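Local coordinates for protein methylxanthine N1-demethylase NdmA (Pseudomonas putida, PDB 6ICN) that removes the N1-methyl group of caffeine and related methylxanthines as a Rieske [2Fe-2S] oxygenase, turning caffeine into theobromine and formaldehyde, at residues Asn217-Phe222 with Ser242-Met247; Met213-Gly218 with Asp359-Ser364; Leu52-Val57 with Gly90-Asn95; Tyr73-Asp78 with Phe132-Arg137. All blocks are in the same frame, centred on the assembly; numbering follows the deposited sequence.

In the fold
Contacts 1 and 2 belong to one antiparallel sheet of the catalytic part. Contact 1 is buried and joins two neighbouring strands, whereas contact 2 lies at the surface, where edge strand 214-216 meets a C-terminal loop. They share Asn217 and Gly218, and Arg221 N probably hydrogen-bonds to Asp214 O. Contacts 3 and 4 sit in the Rieske domain, their centres about 12 Å apart, and touch through Ala56 CB and Asp78 OD2. Contact 4 is buried, contact 3 partly so. Chemistry follows place: regular backbone bonds and stacked rings in contact 1, one backbone bridge and carboxylate-amide bonds in contact 2, apolar packing with one bridging water each in contacts 3 and 4, plus a direct backbone bond in 4.

Contact 1. Residues Asn217-Phe222 with Ser242-Met247; sequences NGQFRF and SYTCSM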
loop_
_atom_site.group_PDB
_atom_site.type_symbol
_atom_site.label_atom_id
_atom_site.label_comp_id
_atom_site.label_asym_id
_atom_site.label_seq_id
_atom_site.Cartn_x
_atom_site.Cartn_y
_atom_site.Cartn_z
ATOM N N ASN A 217 -9.017 44.298 25.990
ATOM C CA ASN A 217 -10.069 43.943 25.033
ATOM C C ASN A 217 -10.054 42.452 24.698
ATOM O O ASN A 217 -10.283 42.054 23.553
ATOM C CB ASN A 217 -9.957 44.773 23.752
ATOM C CG ASN A 217 -10.364 46.221 23.951
ATOM O OD1 ASN A 217 -10.993 46.579 24.956
ATOM N ND2 ASN A 217 -10.021 47.062 22.984
ATOM N N GLY A 218 -9.789 41.619 25.703
ATOM C CA GLY A 218 -9.772 40.182 25.482
ATOM C C GLY A 218 -8.559 39.672 24.733
ATOM O O GLY A 218 -8.596 38.551 24.201
ATOM N N GLN A 219 -7.487 40.458 24.682
ATOM C CA GLN A 219 -6.249 40.101 24.008
ATOM C C GLN A 219 -5.088 40.159 24.987
ATOM O O GLN A 219 -5.049 41.025 25.867
ATOM C CB GLN A 219 -5.955 41.043 22.837
ATOM C CG GLN A 219 -7.152 41.268 21.916
ATOM C CD GLN A 219 -6.967 42.481 21.026
ATOM O OE1 GLN A 219 -6.123 43.335 21.292
ATOM N NE2 GLN A 219 -7.757 42.561 19.964
ATOM N N PHE A 220 -4.133 39.243 24.830
ATOM C CA PHE A 220 -2.827 39.401 25.448
ATOM C C PHE A 220 -1.937 40.186 24.494
ATOM O O PHE A 220 -1.825 39.836 23.312
ATOM C CB PHE A 220 -2.201 38.038 25.760
ATOM C CG PHE A 220 -2.109 37.720 27.232
ATOM C CD1 PHE A 220 -1.866 38.722 28.161
ATOM C CD2 PHE A 220 -2.231 36.410 27.685
ATOM C CE1 PHE A 220 -1.766 38.428 29.522
ATOM C CE2 PHE A 220 -2.138 36.110 29.053
ATOM C CZ PHE A 220 -1.909 37.122 29.962
ATOM N N ARG A 221 -1.299 41.244 25.000
ATOM C CA ARG A 221 -0.384 42.052 24.205
ATOM C C ARG A 221 0.987 42.069 24.862
ATOM O O ARG A 221 1.096 42.314 26.072
ATOM C CB ARG A 221 -0.909 43.484 24.035
ATOM C CG ARG A 221 -2.279 43.553 23.387
ATOM C CD ARG A 221 -2.597 44.942 22.917
ATOM N NE ARG A 221 -3.940 45.001 22.361
ATOM C CZ ARG A 221 -4.472 46.093 21.826
ATOM N NH1 ARG A 221 -3.762 47.212 21.775
ATOM N NH2 ARG A 221 -5.704 46.062 21.336
ATOM N N PHE A 222 2.026 41.801 24.072
ATOM C CA PHE A 222 3.399 41.841 24.571
ATOM C C PHE A 222 4.365 41.939 23.394
ATOM O O PHE A 222 4.030 41.573 22.261
ATOM C CB PHE A 222 3.723 40.630 25.473
ATOM C CG PHE A 222 3.350 39.274 24.887
ATOM C CD1 PHE A 222 2.079 38.740 25.075
ATOM C CD2 PHE A 222 4.293 38.527 24.204
ATOM C CE1 PHE A 222 1.748 37.479 24.550
ATOM C CE2 PHE A 222 3.980 37.267 23.671
ATOM C CZ PHE A 222 2.705 36.749 23.840
ATOM N N SER A 242 5.810 42.007 17.881
ATOM C CA SER A 242 4.674 42.555 18.617
ATOM C C SER A 242 3.495 41.592 18.527
ATOM O O SER A 242 2.960 41.377 17.434
ATOM C CB SER A 242 4.281 43.933 18.079
ATOM O OG SER A 242 3.109 44.383 18.722
ATOM N N TYR A 243 3.089 41.029 19.669
ATOM C CA TYR A 243 2.030 40.026 19.731
ATOM C C TYR A 243 0.713 40.647 20.171
ATOM O O TYR A 243 0.660 41.353 21.186
ATOM C CB TYR A 243 2.373 38.909 20.719
ATOM C CG TYR A 243 3.559 38.035 20.385
ATOM C CD1 TYR A 243 4.853 38.454 20.666
ATOM C CD2 TYR A 243 3.381 36.766 19.824
ATOM C CE1 TYR A 243 5.948 37.646 20.396
ATOM C CE2 TYR A 243 4.472 35.944 19.553
ATOM C CZ TYR A 243 5.751 36.398 19.840
ATOM O OH TYR A 243 6.842 35.613 19.571
ATOM N N THR A 244 -0.359 40.321 19.453
ATOM C CA THR A 244 -1.723 40.602 19.886
ATOM C C THR A 244 -2.469 39.280 19.833
ATOM O O THR A 244 -2.752 38.773 18.740
ATOM C CB THR A 244 -2.403 41.635 18.992
ATOM O OG1 THR A 244 -1.588 42.805 18.910
ATOM C CG2 THR A 244 -3.768 41.985 19.548
ATOM N N CYS A 245 -2.760 38.709 20.991
ATOM C CA CYS A 245 -3.281 37.344 21.068
ATOM C C CYS A 245 -4.735 37.400 21.507
ATOM O O CYS A 245 -5.022 37.569 22.695
ATOM C CB CYS A 245 -2.452 36.499 22.028
ATOM S SG CYS A 245 -0.679 36.450 21.638
ATOM N N SER A 246 -5.652 37.260 20.549
ATOM C CA SER A 246 -7.082 37.209 20.862
ATOM C C SER A 246 -7.401 35.904 21.584
ATOM O O SER A 246 -7.280 34.819 21.006
ATOM C CB SER A 246 -7.910 37.339 19.587
ATOM O OG SER A 246 -7.702 38.600 18.971
ATOM N N MET A 247 -7.805 35.993 22.848
ATOM C CA MET A 247 -8.030 34.775 23.637
ATOM C C MET A 247 -9.214 34.014 23.092
ATOM O O MET A 247 -10.213 34.629 22.710
ATOM C CB MET A 247 -8.243 35.104 25.123
ATOM C CG MET A 247 -6.997 35.709 25.761
ATOM S SD MET A 247 -5.683 34.458 25.947
ATOM C CE MET A 247 -6.368 33.489 27.256
HETATM O O HOH W 1 -11.070 37.240 22.792
HETATM O O HOH W 2 -9.875 40.462 19.672
#
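Phe222 carries its CG between the backbone N and the carbonyl carbon (chi1 50°), while Tyr243 turns its CG beside the backbone N (chi1 -65°), and these two torsions bring the rings over one another. They form an offset stack with centroids 4.6 Å apart and planes at 21°. Its tightest point is Phe222 CE2 over the Tyr243 ring, 3.3 Å from Tyr243 CD1. In return, Tyr243 CB sits above the Phe222 face as a CH-pi contact, and Cys245 SG approaches the same ring obliquely. The nearest atoms of the Tyr243 side chain and the bound caffeine are about 5 Å apart, close to the pocket but not part of its lining.

The backbones run antiparallel as neighbours in the long sheet of the catalytic domain, the helix-grip part of Rieske oxygenases. Phe220 with Cys245 and Phe222 with Tyr243 are the hydrogen-bonded pairs; the bond from Cys245 N to Phe220 O is 2.7 Å long. Just before the strand, Gly218 O accepts from Met247 N at 3.0 Å. Met247 SD approaches the Phe220 ring obliquely, a Met-aromatic contact; the ring's other neighbours include Trp338 of helix 330-348.

Gln219, Arg221, Thr244 and Ser246 occupy the other face. Gln219 OE1 is gripped side-on by Arg221, in the guanidinium plane, from NE at 2.9 Å and NH2 at 2.8 Å. That double hold fixes the amide, and Thr244 CG2 presses against the same oxygen. The amide's NE2 hands a hydrogen to a water that also bonds Ser246 OG, which is itself hydrogen-bonded to Tyr156 N.

Contact 2. Residues Met213-Gly218 with Asp359-Ser364; sequences MDRFNG and DPVIES
Arg215 and Val361 pair through their backbones, Arg215 N giving to Val361 O at 2.8 Å and Val361 N to Arg215 O at 3.0 Å, a single antiparallel hydrogen-bonded bridge.

Carboxylates take over farther along. Asp214 OD1 accepts two consecutive backbone amides, Glu363 N at 2.8 Å, nearly in line with the C-O bond, and Ser364 N at 2.9 Å, through the syn lone pair. Two bonds on one oxygen hold the acid in position, and its OD2, less surely placed, faces Arg366 in a salt bridge. Glu363 makes the reciprocal bond: with CG between its backbone N and carbonyl carbon (chi1 77°) and the chain extended beyond, OE1 accepts from Met213 N, met from above the carboxylate plane. Lys330 forms a salt bridge to the same oxygen and probably balances the charge of Glu363.

Apolar contact is thinner. The extended Arg215 chain lies alongside Val361, pointing the same way, with CD 3.9 Å from Val361 CG2, before its guanidinium reaches Glu341. Phe216 CD1 brushes Pro360 CB at 4.2 Å.

Waters bridge between the segments: one donates to both Met213 O and Val361 O, and another links Arg215 NH2 to Asp359 O.

The pattern is that of a C-terminal segment, leaving helix 350-358, laid along the outermost strand of the catalytic sheet and extending its hydrogen bonding by one bridge.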
loop_
_atom_site.group_PDB
_atom_site.type_symbol
_atom_site.label_atom_id
_atom_site.label_comp_id
_atom_site.label_asym_id
_atom_site.label_seq_id
_atom_site.Cartn_x
_atom_site.Cartn_y
_atom_site.Cartn_z
ATOM N N MET A 213 3.347 41.841 30.097
ATOM C CA MET A 213 2.192 41.363 29.342
ATOM C C MET A 213 0.950 42.115 29.791
ATOM O O MET A 213 0.666 42.187 30.990
ATOM C CB MET A 213 1.966 39.857 29.536
ATOM C CG MET A 213 3.130 39.005 29.102
ATOM S SD MET A 213 2.889 37.271 29.546
ATOM C CE MET A 213 1.594 36.813 28.362
ATOM N N ASP A 214 0.207 42.653 28.827
ATOM C CA ASP A 214 -1.024 43.382 29.087
ATOM C C ASP A 214 -2.223 42.593 28.595
ATOM O O ASP A 214 -2.171 41.977 27.521
ATOM C CB ASP A 214 -1.023 44.741 28.380
ATOM C CG ASP A 214 0.151 45.596 28.769
ATOM O OD1 ASP A 214 0.595 45.507 29.933
ATOM O OD2 ASP A 214 0.628 46.355 27.901
ATOM N N ARG A 215 -3.308 42.641 29.366
ATOM C CA ARG A 215 -4.620 42.213 28.901
ATOM C C ARG A 215 -5.410 43.446 28.491
ATOM O O ARG A 215 -5.524 44.403 29.265
ATOM C CB ARG A 215 -5.400 41.451 29.967
ATOM C CG ARG A 215 -4.678 40.314 30.675
ATOM C CD ARG A 215 -5.663 39.700 31.610
ATOM N NE ARG A 215 -5.133 38.599 32.413
ATOM C CZ ARG A 215 -5.857 37.937 33.301
ATOM N NH1 ARG A 215 -5.317 36.952 34.012
ATOM N NH2 ARG A 215 -7.127 38.277 33.501
ATOM N N PHE A 216 -5.952 43.425 27.280
ATOM C CA PHE A 216 -6.747 44.552 26.808
ATOM C C PHE A 216 -7.729 44.037 25.767
ATOM O O PHE A 216 -7.318 43.389 24.796
ATOM C CB PHE A 216 -5.850 45.649 26.226
ATOM C CG PHE A 216 -6.591 46.906 25.870
ATOM C CD1 PHE A 216 -6.986 47.791 26.856
ATOM C CD2 PHE A 216 -6.900 47.192 24.551
ATOM C CE1 PHE A 216 -7.671 48.949 26.535
ATOM C CE2 PHE A 216 -7.585 48.353 24.225
ATOM C CZ PHE A 216 -7.974 49.223 25.219
ATOM N N ASN A 217 -9.017 44.298 25.990
ATOM C CA ASN A 217 -10.069 43.943 25.033
ATOM C C ASN A 217 -10.054 42.452 24.698
ATOM O O ASN A 217 -10.283 42.054 23.553
ATOM C CB ASN A 217 -9.957 44.773 23.752
ATOM C CG ASN A 217 -10.364 46.221 23.951
ATOM O OD1 ASN A 217 -10.993 46.579 24.956
ATOM N ND2 ASN A 217 -10.021 47.062 22.984
ATOM N N GLY A 218 -9.789 41.619 25.703
ATOM C CA GLY A 218 -9.772 40.182 25.482
ATOM C C GLY A 218 -8.559 39.672 24.733
ATOM O O GLY A 218 -8.596 38.551 24.201
ATOM N N ASP A 359 -11.950 42.877 30.991
ATOM C CA ASP A 359 -11.353 43.858 31.907
ATOM C C ASP A 359 -9.872 44.032 31.588
ATOM O O ASP A 359 -9.163 43.038 31.350
ATOM C CB ASP A 359 -11.526 43.453 33.366
ATOM C CG ASP A 359 -12.940 43.676 33.884
ATOM O OD1 ASP A 359 -13.735 44.362 33.210
ATOM O OD2 ASP A 359 -13.255 43.153 34.967
ATOM N N PRO A 360 -9.374 45.262 31.530
ATOM C CA PRO A 360 -7.951 45.472 31.258
ATOM C C PRO A 360 -7.090 45.153 32.471
ATOM O O PRO A 360 -7.490 45.348 33.620
ATOM C CB PRO A 360 -7.878 46.961 30.902
ATOM C CG PRO A 360 -9.024 47.554 31.652
ATOM C CD PRO A 360 -10.115 46.533 31.621
ATOM N N VAL A 361 -5.898 44.625 32.193
ATOM C CA VAL A 361 -4.859 44.419 33.198
ATOM C C VAL A 361 -3.539 44.818 32.563
ATOM O O VAL A 361 -2.983 44.083 31.739
ATOM C CB VAL A 361 -4.798 42.969 33.710
ATOM C CG1 VAL A 361 -3.681 42.839 34.750
ATOM C CG2 VAL A 361 -6.135 42.511 34.270
ATOM N N ILE A 362 -3.030 45.990 32.922
ATOM C CA ILE A 362 -1.874 46.568 32.256
ATOM C C ILE A 362 -0.676 46.440 33.179
ATOM O O ILE A 362 -0.752 46.803 34.359
ATOM C CB ILE A 362 -2.120 48.040 31.877
ATOM C CG1 ILE A 362 -3.436 48.183 31.103
ATOM C CG2 ILE A 362 -0.945 48.590 31.098
ATOM C CD1 ILE A 362 -3.521 47.335 29.853
ATOM N N GLU A 363 0.428 45.916 32.654
ATOM C CA GLU A 363 1.672 45.974 33.399
ATOM C C GLU A 363 2.818 46.620 32.629
ATOM O O GLU A 363 3.850 46.917 33.240
ATOM C CB GLU A 363 2.075 44.573 33.898
ATOM C CG GLU A 363 2.666 43.671 32.876
ATOM C CD GLU A 363 2.852 42.228 33.378
ATOM O OE1 GLU A 363 3.799 41.584 32.922
ATOM O OE2 GLU A 363 2.060 41.734 34.208
ATOM N N SER A 364 2.659 46.892 31.334
ATOM C CA SER A 364 3.656 47.637 30.587
ATOM C C SER A 364 3.404 49.134 30.758
ATOM O O SER A 364 2.452 49.558 31.418
ATOM C CB SER A 364 3.632 47.248 29.111
ATOM O OG SER A 364 2.643 47.996 28.423
HETATM O O HOH W 3 -1.475 41.932 32.467
HETATM O O HOH W 4 -9.136 40.419 32.430
HETATM O O HOH W 5 -8.912 42.045 28.503
#

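Contact 3. Residues Leu52-Val57 with Gly90-Asn95; sequences LGPLAV and GTVSGN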
loop_
_atom_site.group_PDB
_atom_site.type_symbol
_atom_site.label_atom_id
_atom_site.label_comp_id
_atom_site.label_asym_id
_atom_site.label_seq_id
_atom_site.Cartn_x
_atom_site.Cartn_y
_atom_site.Cartn_z
ATOM N N LEU A 52 -20.528 25.762 -3.503
ATOM C CA LEU A 52 -21.356 26.344 -2.445
ATOM C C LEU A 52 -21.339 25.504 -1.177
ATOM O O LEU A 52 -22.090 25.792 -0.231
ATOM C CB LEU A 52 -22.801 26.506 -2.926
ATOM C CG LEU A 52 -23.002 27.289 -4.221
ATOM C CD1 LEU A 52 -24.464 27.245 -4.655
ATOM C CD2 LEU A 52 -22.528 28.704 -4.019
ATOM N N GLY A 53 -20.501 24.483 -1.127
ATOM C CA GLY A 53 -20.638 23.463 -0.110
ATOM C C GLY A 53 -21.713 22.472 -0.522
ATOM O O GLY A 53 -22.143 22.456 -1.687
ATOM N N PRO A 54 -22.186 21.641 0.417
ATOM C CA PRO A 54 -21.852 21.679 1.849
ATOM C C PRO A 54 -20.497 21.076 2.181
ATOM O O PRO A 54 -19.947 20.277 1.411
ATOM C CB PRO A 54 -22.952 20.827 2.486
ATOM C CG PRO A 54 -23.311 19.804 1.363
ATOM C CD PRO A 54 -23.235 20.655 0.104
ATOM N N LEU A 55 -19.977 21.430 3.344
ATOM C CA LEU A 55 -18.720 20.881 3.845
ATOM C C LEU A 55 -18.931 20.453 5.289
ATOM O O LEU A 55 -19.384 21.259 6.109
ATOM C CB LEU A 55 -17.584 21.921 3.756
ATOM C CG LEU A 55 -16.276 21.557 4.481
ATOM C CD1 LEU A 55 -15.663 20.322 3.810
ATOM C CD2 LEU A 55 -15.264 22.731 4.535
ATOM N N ALA A 56 -18.603 19.194 5.605
ATOM C CA ALA A 56 -18.597 18.737 6.992
ATOM C C ALA A 56 -17.378 19.289 7.727
ATOM O O ALA A 56 -16.248 19.205 7.231
ATOM C CB ALA A 56 -18.584 17.202 7.047
ATOM N N VAL A 57 -17.605 19.827 8.929
ATOM C CA VAL A 57 -16.535 20.276 9.812
ATOM C C VAL A 57 -16.848 19.783 11.218
ATOM O O VAL A 57 -17.973 19.382 11.526
ATOM C CB VAL A 57 -16.355 21.805 9.814
ATOM C CG1 VAL A 57 -16.084 22.308 8.385
ATOM C CG2 VAL A 57 -17.599 22.490 10.398
ATOM N N GLY A 90 -25.447 16.217 1.229
ATOM C CA GLY A 90 -26.526 16.786 0.444
ATOM C C GLY A 90 -26.063 17.844 -0.540
ATOM O O GLY A 90 -24.901 17.874 -0.969
ATOM N N THR A 91 -26.991 18.739 -0.896
ATOM C CA THR A 91 -26.781 19.694 -1.975
ATOM C C THR A 91 -27.414 21.034 -1.617
ATOM O O THR A 91 -28.479 21.077 -1.003
ATOM C CB THR A 91 -27.383 19.156 -3.290
ATOM O OG1 THR A 91 -27.067 20.038 -4.383
ATOM C CG2 THR A 91 -28.854 19.061 -3.189
ATOM N N VAL A 92 -26.755 22.124 -1.996
ATOM C CA VAL A 92 -27.365 23.446 -1.879
ATOM C C VAL A 92 -28.337 23.631 -3.038
ATOM O O VAL A 92 -27.987 23.406 -4.202
ATOM C CB VAL A 92 -26.295 24.547 -1.873
ATOM C CG1 VAL A 92 -26.955 25.936 -1.955
ATOM C CG2 VAL A 92 -25.417 24.429 -0.630
ATOM N N SER A 93 -29.561 24.042 -2.723
ATOM C CA SER A 93 -30.604 24.241 -3.730
ATOM C C SER A 93 -31.226 25.597 -3.440
ATOM O O SER A 93 -31.869 25.772 -2.401
ATOM C CB SER A 93 -31.645 23.121 -3.671
ATOM O OG SER A 93 -32.719 23.378 -4.556
ATOM N N GLY A 94 -31.006 26.558 -4.334
ATOM C CA GLY A 94 -31.398 27.923 -4.039
ATOM C C GLY A 94 -30.648 28.412 -2.813
ATOM O O GLY A 94 -29.422 28.297 -2.714
ATOM N N ASN A 95 -31.391 28.948 -1.852
ATOM C CA ASN A 95 -30.829 29.405 -0.592
ATOM C C ASN A 95 -31.095 28.412 0.530
ATOM O O ASN A 95 -31.199 28.800 1.700
ATOM C CB ASN A 95 -31.380 30.788 -0.243
ATOM C CG ASN A 95 -30.983 31.844 -1.280
ATOM O OD1 ASN A 95 -30.264 31.548 -2.242
ATOM N ND2 ASN A 95 -31.454 33.077 -1.088
HETATM O O HOH W 6 -24.275 21.789 -3.222
#
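The puckered pyrrolidine ring of Pro54 turns its CG-CD bond to the Gly90 carbonyl, with both Pro54 CG and Pro54 CD 3.4 Å from Gly90 O. Val65 and Leu97 also pack against this ring. The flat group here is the cis peptide between Gly53 and Pro54; its carbonyl, Gly53 O, receives a hydrogen bond from a water at 2.7 Å, and that water in turn accepts from Val92 N at 2.8 Å.

Val92 is the main apolar partner. With CG1 anti to the backbone N (chi1 172°), that methyl meets Leu52 CD1 at 3.9 Å, while CG2 lies 3.6 Å from Leu52 O. The Leu52 and Val92 side chains cross at about a right angle, and Ala67 and Leu69 of strand 62-69 add to the packing on Val92.

The contact joins the two sheets of the Rieske domain: the loop before strand 55-59, outermost in the larger, packs on Gly90 and on strand 91-93, outermost in the smaller. Gly90 and the bound [2Fe-2S] cluster have their nearest atoms about 9 Å apart. Since no direct hydrogen bond links the segments, they are held by Val92 methyls on Leu52 and the Pro54 ring on the Gly90 carbonyl, with one bridging water.

Contact 4. Residues Tyr73-Asp78 with Phe132-Arg137; sequences YVAMRD and FDCEER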
loop_
_atom_site.group_PDB
_atom_site.type_symbol
_atom_site.label_atom_id
_atom_site.label_comp_id
_atom_site.label_asym_id
_atom_site.label_seq_id
_atom_site.Cartn_x
_atom_site.Cartn_y
_atom_site.Cartn_z
ATOM N N TYR A 73 -22.955 32.670 4.742
ATOM C CA TYR A 73 -22.399 31.404 5.213
ATOM C C TYR A 73 -23.174 30.925 6.436
ATOM O O TYR A 73 -23.334 31.669 7.422
ATOM C CB TYR A 73 -20.908 31.557 5.544
ATOM C CG TYR A 73 -20.071 31.877 4.326
ATOM C CD1 TYR A 73 -19.721 30.883 3.413
ATOM C CD2 TYR A 73 -19.660 33.179 4.066
ATOM C CE1 TYR A 73 -18.962 31.182 2.298
ATOM C CE2 TYR A 73 -18.906 33.488 2.942
ATOM C CZ TYR A 73 -18.560 32.479 2.064
ATOM O OH TYR A 73 -17.820 32.791 0.955
ATOM N N VAL A 74 -23.660 29.686 6.373
ATOM C CA VAL A 74 -24.529 29.107 7.390
ATOM C C VAL A 74 -23.883 27.850 7.949
ATOM O O VAL A 74 -23.318 27.048 7.191
ATOM C CB VAL A 74 -25.925 28.786 6.821
ATOM C CG1 VAL A 74 -26.797 28.097 7.853
ATOM C CG2 VAL A 74 -26.596 30.071 6.303
ATOM N N ALA A 75 -23.981 27.681 9.270
ATOM C CA ALA A 75 -23.549 26.470 9.967
ATOM C C ALA A 75 -24.738 25.819 10.671
ATOM O O ALA A 75 -25.464 26.485 11.426
ATOM C CB ALA A 75 -22.435 26.798 10.974
ATOM N N MET A 76 -24.945 24.525 10.418
ATOM C CA MET A 76 -26.008 23.744 11.057
ATOM C C MET A 76 -25.392 22.486 11.648
ATOM O O MET A 76 -24.307 22.067 11.246
ATOM C CB MET A 76 -27.110 23.322 10.065
ATOM C CG MET A 76 -27.815 24.435 9.344
ATOM S SD MET A 76 -29.032 23.689 8.246
ATOM C CE MET A 76 -29.128 24.989 7.013
ATOM N N ARG A 77 -26.091 21.863 12.596
ATOM C CA ARG A 77 -25.685 20.509 12.972
ATOM C C ARG A 77 -25.787 19.584 11.765
ATOM O O ARG A 77 -26.769 19.613 11.014
ATOM C CB ARG A 77 -26.551 19.974 14.102
ATOM C CG ARG A 77 -26.006 18.674 14.677
ATOM C CD ARG A 77 -26.748 18.276 15.956
ATOM N NE ARG A 77 -26.957 19.400 16.870
ATOM C CZ ARG A 77 -26.064 19.792 17.768
ATOM N NH1 ARG A 77 -24.902 19.169 17.871
ATOM N NH2 ARG A 77 -26.326 20.801 18.561
ATOM N N ASP A 78 -24.774 18.724 11.588
ATOM C CA ASP A 78 -24.734 17.840 10.426
ATOM C C ASP A 78 -25.589 16.587 10.646
ATOM O O ASP A 78 -25.106 15.453 10.657
ATOM C CB ASP A 78 -23.291 17.473 10.121
ATOM C CG ASP A 78 -23.144 16.826 8.761
ATOM O OD1 ASP A 78 -24.123 16.824 7.995
ATOM O OD2 ASP A 78 -22.039 16.316 8.474
ATOM N N PHE A 132 -25.966 27.784 14.025
ATOM C CA PHE A 132 -24.967 28.433 14.858
ATOM C C PHE A 132 -24.439 29.665 14.153
ATOM O O PHE A 132 -24.319 29.694 12.920
ATOM C CB PHE A 132 -23.789 27.483 15.170
ATOM C CG PHE A 132 -24.227 26.208 15.800
ATOM C CD1 PHE A 132 -24.435 26.133 17.173
ATOM C CD2 PHE A 132 -24.515 25.097 15.019
ATOM C CE1 PHE A 132 -24.876 24.959 17.753
ATOM C CE2 PHE A 132 -24.972 23.931 15.587
ATOM C CZ PHE A 132 -25.145 23.857 16.966
ATOM N N ASP A 133 -24.104 30.678 14.954
ATOM C CA ASP A 133 -23.451 31.866 14.429
ATOM C C ASP A 133 -22.249 31.480 13.577
ATOM O O ASP A 133 -21.381 30.707 14.011
ATOM C CB ASP A 133 -23.021 32.793 15.575
ATOM C CG ASP A 133 -24.172 33.674 16.077
ATOM O OD1 ASP A 133 -25.343 33.303 15.867
ATOM O OD2 ASP A 133 -23.897 34.735 16.681
ATOM N N CYS A 134 -22.228 31.997 12.351
ATOM C CA CYS A 134 -21.246 31.605 11.342
ATOM C C CYS A 134 -20.927 32.815 10.477
ATOM O O CYS A 134 -21.847 33.426 9.924
ATOM C CB CYS A 134 -21.796 30.472 10.470
ATOM S SG CYS A 134 -20.599 29.870 9.248
ATOM N N GLU A 135 -19.644 33.153 10.352
ATOM C CA GLU A 135 -19.204 34.304 9.569
ATOM C C GLU A 135 -17.890 34.012 8.862
ATOM O O GLU A 135 -17.014 33.322 9.403
ATOM C CB GLU A 135 -18.968 35.559 10.431
ATOM C CG GLU A 135 -20.189 36.046 11.160
ATOM C CD GLU A 135 -21.148 36.776 10.244
ATOM O OE1 GLU A 135 -20.694 37.307 9.198
ATOM O OE2 GLU A 135 -22.354 36.812 10.572
ATOM N N GLU A 136 -17.738 34.585 7.668
ATOM C CA GLU A 136 -16.441 34.654 7.007
ATOM C C GLU A 136 -15.683 35.891 7.469
ATOM O O GLU A 136 -16.256 36.982 7.601
ATOM C CB GLU A 136 -16.592 34.681 5.480
ATOM C CG GLU A 136 -15.257 34.753 4.709
ATOM C CD GLU A 136 -14.660 36.172 4.590
ATOM O OE1 GLU A 136 -13.419 36.327 4.616
ATOM O OE2 GLU A 136 -15.428 37.150 4.446
ATOM N N ARG A 137 -14.393 35.713 7.734
ATOM C CA ARG A 137 -13.494 36.833 7.976
ATOM C C ARG A 137 -12.075 36.380 7.663
ATOM O O ARG A 137 -11.676 35.275 8.049
ATOM C CB ARG A 137 -13.593 37.361 9.422
ATOM C CG ARG A 137 -12.954 38.757 9.562
ATOM C CD ARG A 137 -13.376 39.509 10.836
ATOM N NE ARG A 137 -14.814 39.773 10.894
ATOM C CZ ARG A 137 -15.428 40.288 11.956
ATOM N NH1 ARG A 137 -14.721 40.613 13.029
ATOM N NH2 ARG A 137 -16.739 40.483 11.944
HETATM O O HOH W 7 -25.316 30.210 10.447
#
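Ala75 and Cys134 pack at the middle of this seam in the antiparallel sheet of the Rieske domain, where strands 72-77 and 131-137 are neighbours. Cys134 CB lies 3.8 Å from Ala75 CB and 3.6 Å from Tyr73 O; its SG, anti to the backbone N (chi1 -177°), rests near Tyr73 CB. The one direct hydrogen bond between the segments runs from Phe132 N to Ala75 O, at 2.9 Å. The other half of the same Ala75-Phe132 pair goes through a water, which accepts from Ala75 N at 3.1 Å and donates to Phe132 O at 2.7 Å. From here the strands diverge toward Tyr73 and Glu135, and the water fills in for the second direct bond.

At one end, Tyr73 and Glu136 lie side by side and point the same way, with Tyr73 CE2 3.6 Å from Glu136 CB. At the other, Arg77 bends at chi3 (-44°) and brings NH2 to the edge of the Phe132 ring, in its plane and 3.6 Å from Phe132 CZ, the guanidinium nearly perpendicular to the ring.

Second-shell residues position these groups. Salt bridges from Arg77 to Glu62 and Asp130 hold the guanidinium, Ile141 backs Tyr73, Cys134 and Glu136, and Gly139 N is hydrogen-bonded to Glu136 OE1. Beyond the strand, Asp78 O hydrogen-bonds to Trp315 NE1 of a neighbouring subunit.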